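Molybdopterin synthase catalytic subunit (Helicobacter pylori, PDB 3RPF) probably converts precursor Z into molybdopterin by adding two sulfur atoms supplied by the small MoaD subunit, forming the dithiolene group. Local coordinates at residues K19-E24 and K77-L82. Residues are numbered along the deposited sequence; the frame is centred on the assembly and turned at random.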
ATOM      1  N   LYS A  19     -11.703   8.231  -5.541  1.00 34.06           N
ATOM      2  CA  LYS A  19     -12.133   9.591  -5.258  1.00 34.56           C
ATOM      3  C   LYS A  19     -12.931   9.643  -3.963  1.00 38.98           C
ATOM      4  O   LYS A  19     -12.670  10.483  -3.103  1.00 37.98           O
ATOM      5  CB  LYS A  19     -12.976  10.142  -6.412  1.00 37.05           C
ATOM      6  CG  LYS A  19     -13.772  11.402  -6.069  1.00 49.58           C
ATOM      7  CD  LYS A  19     -15.028  11.513  -6.941  1.00 61.27           C
ATOM      8  CE  LYS A  19     -15.800  12.806  -6.680  1.00 67.47           C
ATOM      9  NZ  LYS A  19     -17.120  12.821  -7.379  1.00 72.26           N
ATOM     10  N   ALA A  20     -13.902   8.743  -3.822  1.00 39.33           N
ATOM     11  CA  ALA A  20     -14.739   8.718  -2.623  1.00 37.34           C
ATOM     12  C   ALA A  20     -13.910   8.432  -1.388  1.00 32.13           C
ATOM     13  O   ALA A  20     -14.101   9.052  -0.340  1.00 33.23           O
ATOM     14  CB  ALA A  20     -15.853   7.684  -2.759  1.00 35.71           C
ATOM     15  N   TYR A  21     -12.993   7.479  -1.496  1.00 29.45           N
ATOM     16  CA  TYR A  21     -12.179   7.128  -0.337  1.00 29.29           C
ATOM     17  C   TYR A  21     -11.325   8.317   0.111  1.00 27.45           C
ATOM     18  O   TYR A  21     -11.209   8.589   1.307  1.00 27.04           O
ATOM     19  CB  TYR A  21     -11.294   5.929  -0.655  1.00 30.90           C
ATOM     20  CG  TYR A  21     -12.034   4.614  -0.743  1.00 31.41           C
ATOM     21  CD1 TYR A  21     -13.165   4.370   0.033  1.00 33.56           C
ATOM     22  CD2 TYR A  21     -11.603   3.613  -1.602  1.00 35.13           C
ATOM     23  CE1 TYR A  21     -13.840   3.154  -0.045  1.00 33.90           C
ATOM     24  CE2 TYR A  21     -12.273   2.399  -1.689  1.00 38.34           C
ATOM     25  CZ  TYR A  21     -13.389   2.175  -0.906  1.00 41.34           C
ATOM     26  OH  TYR A  21     -14.052   0.964  -0.998  1.00 40.42           O
ATOM     27  N   GLN A  22     -10.734   9.018  -0.849  1.00 28.05           N
ATOM     28  CA  GLN A  22      -9.870  10.152  -0.540  1.00 34.73           C
ATOM     29  C   GLN A  22     -10.648  11.263   0.121  1.00 33.80           C
ATOM     30  O   GLN A  22     -10.183  11.858   1.085  1.00 34.86           O
ATOM     31  CB  GLN A  22      -9.205  10.696  -1.804  1.00 42.00           C
ATOM     32  CG  GLN A  22      -7.814  10.171  -2.038  1.00 51.16           C
ATOM     33  CD  GLN A  22      -7.298  10.554  -3.401  1.00 61.69           C
ATOM     34  OE1 GLN A  22      -7.623   9.910  -4.404  1.00 64.28           O
ATOM     35  NE2 GLN A  22      -6.506  11.620  -3.456  1.00 60.27           N
ATOM     36  N   GLU A  23     -11.829  11.554  -0.415  1.00 32.19           N
ATOM     37  CA  GLU A  23     -12.695  12.564   0.174  1.00 35.58           C
ATOM     38  C   GLU A  23     -12.976  12.220   1.630  1.00 33.80           C
ATOM     39  O   GLU A  23     -12.978  13.094   2.493  1.00 35.45           O
ATOM     40  CB  GLU A  23     -13.989  12.699  -0.623  1.00 44.79           C
ATOM     41  CG  GLU A  23     -13.776  13.266  -2.024  1.00 57.09           C
ATOM     42  CD  GLU A  23     -15.064  13.390  -2.814  1.00 67.72           C
ATOM     43  OE1 GLU A  23     -16.065  12.738  -2.436  1.00 73.20           O
ATOM     44  OE2 GLU A  23     -15.074  14.140  -3.818  1.00 67.71           O
ATOM     45  N   GLU A  24     -13.197  10.940   1.907  1.00 32.99           N
ATOM     46  CA  GLU A  24     -13.382  10.503   3.284  1.00 31.04           C
ATOM     47  C   GLU A  24     -12.111  10.770   4.088  1.00 30.14           C
ATOM     48  O   GLU A  24     -12.173  11.257   5.213  1.00 28.93           O
ATOM     49  CB  GLU A  24     -13.760   9.018   3.347  1.00 30.64           C
ATOM     50  CG  GLU A  24     -14.110   8.528   4.756  1.00 34.36           C
ATOM     51  CD  GLU A  24     -14.501   7.055   4.783  1.00 36.29           C
ATOM     52  OE1 GLU A  24     -14.924   6.533   3.730  1.00 33.54           O
ATOM     53  OE2 GLU A  24     -14.387   6.418   5.855  1.00 35.24           O
ATOM     54  N   LYS A  77     -11.539  -0.421   4.253  1.00 24.94           N
ATOM     55  CA  LYS A  77     -12.683  -0.774   3.403  1.00 21.24           C
ATOM     56  C   LYS A  77     -12.213  -1.478   2.159  1.00 21.69           C
ATOM     57  O   LYS A  77     -11.035  -1.374   1.780  1.00 25.41           O
ATOM     58  CB  LYS A  77     -13.465   0.482   3.017  1.00 22.65           C
ATOM     59  CG  LYS A  77     -14.000   1.224   4.234  1.00 29.22           C
ATOM     60  CD  LYS A  77     -14.775   2.462   3.831  1.00 34.41           C
ATOM     61  CE  LYS A  77     -15.410   3.110   5.059  1.00 35.59           C
ATOM     62  NZ  LYS A  77     -16.270   4.270   4.688  1.00 31.60           N
HETATM   63  N   MSE A  78     -13.125  -2.213   1.524  1.00 22.16           N
HETATM   64  CA  MSE A  78     -12.774  -2.923   0.308  1.00 21.49           C
HETATM   65  C   MSE A  78     -13.955  -3.026  -0.653  1.00 26.73           C
HETATM   66  O   MSE A  78     -15.126  -2.819  -0.275  1.00 23.21           O
HETATM   67  CB  MSE A  78     -12.268  -4.327   0.649  1.00 23.70           C
HETATM   68  CG  MSE A  78     -13.369  -5.244   1.200  1.00 29.94           C
HETATM   69 SE   MSE A  78     -12.867  -7.133   1.147  0.70 33.89          SE
HETATM   70  CE  MSE A  78     -13.128  -7.423  -0.756  1.00 23.48           C
ATOM     71  N   ALA A  79     -13.631  -3.337  -1.903  1.00 21.44           N
ATOM     72  CA  ALA A  79     -14.633  -3.612  -2.917  1.00 25.52           C
ATOM     73  C   ALA A  79     -14.088  -4.743  -3.749  1.00 27.62           C
ATOM     74  O   ALA A  79     -12.876  -4.862  -3.915  1.00 27.01           O
ATOM     75  CB  ALA A  79     -14.858  -2.398  -3.793  1.00 26.53           C
ATOM     76  N   HIS A  80     -14.975  -5.576  -4.281  1.00 28.48           N
ATOM     77  CA  HIS A  80     -14.537  -6.699  -5.092  1.00 24.38           C
ATOM     78  C   HIS A  80     -15.577  -6.959  -6.165  1.00 28.23           C
ATOM     79  O   HIS A  80     -16.773  -6.770  -5.928  1.00 29.20           O
ATOM     80  CB  HIS A  80     -14.333  -7.948  -4.224  1.00 27.95           C
ATOM     81  CG  HIS A  80     -13.449  -8.976  -4.849  1.00 27.41           C
ATOM     82  ND1 HIS A  80     -13.809  -9.692  -5.972  1.00 28.97           N
ATOM     83  CD2 HIS A  80     -12.201  -9.408  -4.520  1.00 28.16           C
ATOM     84  CE1 HIS A  80     -12.830 -10.511  -6.310  1.00 26.76           C
ATOM     85  NE2 HIS A  80     -11.843 -10.357  -5.441  1.00 25.12           N
ATOM     86  N   SER A  81     -15.122  -7.374  -7.345  1.00 26.02           N
ATOM     87  CA  SER A  81     -16.025  -7.706  -8.443  1.00 29.22           C
ATOM     88  C   SER A  81     -16.702  -9.060  -8.258  1.00 30.42           C
ATOM     89  O   SER A  81     -16.130  -9.974  -7.666  1.00 25.87           O
ATOM     90  CB  SER A  81     -15.254  -7.730  -9.757  1.00 28.71           C
ATOM     91  OG  SER A  81     -14.790  -6.437 -10.118  1.00 29.46           O
ATOM     92  N   LEU A  82     -17.919  -9.175  -8.784  1.00 30.88           N
ATOM     93  CA  LEU A  82     -18.617 -10.456  -8.889  1.00 30.97           C
ATOM     94  C   LEU A  82     -18.861 -10.717 -10.370  1.00 30.83           C
ATOM     95  O   LEU A  82     -19.264  -9.809 -11.105  1.00 32.77           O
ATOM     96  CB  LEU A  82     -19.950 -10.407  -8.136  1.00 31.50           C
ATOM     97  CG  LEU A  82     -20.810 -11.682  -8.154  1.00 38.07           C
ATOM     98  CD1 LEU A  82     -20.135 -12.794  -7.362  1.00 37.28           C
ATOM     99  CD2 LEU A  82     -22.211 -11.409  -7.600  1.00 37.40           C
TER
HETATM  100  O   HOH W   1     -15.968  -0.087   0.274  1.00 36.35           O
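Tyr21 and Glu24, one helical turn apart, both meet Lys77 where helix 14-27 packs on the mixed sheet of the MoaE alpha/beta fold. Segments 19-24 and 77-82 run nearly antiparallel, at 174°, and their axes come no closer than 11.3 Å. Long side chains bridge that gap.

The tighter part lies around the buried ring of Tyr21. Its CG is anti to the carbonyl carbon (chi1 -73°), and the CB bond points at the strand. Lys77 passes the ring obliquely, with CD 4.0 Å from Tyr21 CE1. Leu93 and Val95 of strand 90-98 and Phe33 of strand 32-39 also touch Tyr21, so this ring packs against three strands of the sheet. Ala79 adds a loose contact, its CB 4.4 Å from Tyr21 OH. The side chain of Met78 leaves on the other side of the sheet, toward Phe62 of helix 55-71.

The partly exposed side is polar. Glu24 and Lys77 reach toward each other tip to tip, both extended beyond CG. Lys77 NZ lies 2.8 Å from Glu24 OE1 in a salt bridge. It approaches on the syn side, 19° out of the carboxylate plane. Its bond to OE2 is weak. Glu24 OE2 also forms a salt bridge with Lys28, so two positive charges share this carboxylate and probably help keep it ionised.

The phenol end of Tyr21 does not bond the strand directly. A water sits in the ring plane at its edge, an unusually short 2.5 Å from Tyr21 OH, a length that is doubtful. The same water lies 2.9 Å from Met78 O and can link the hydroxyl to that carbonyl.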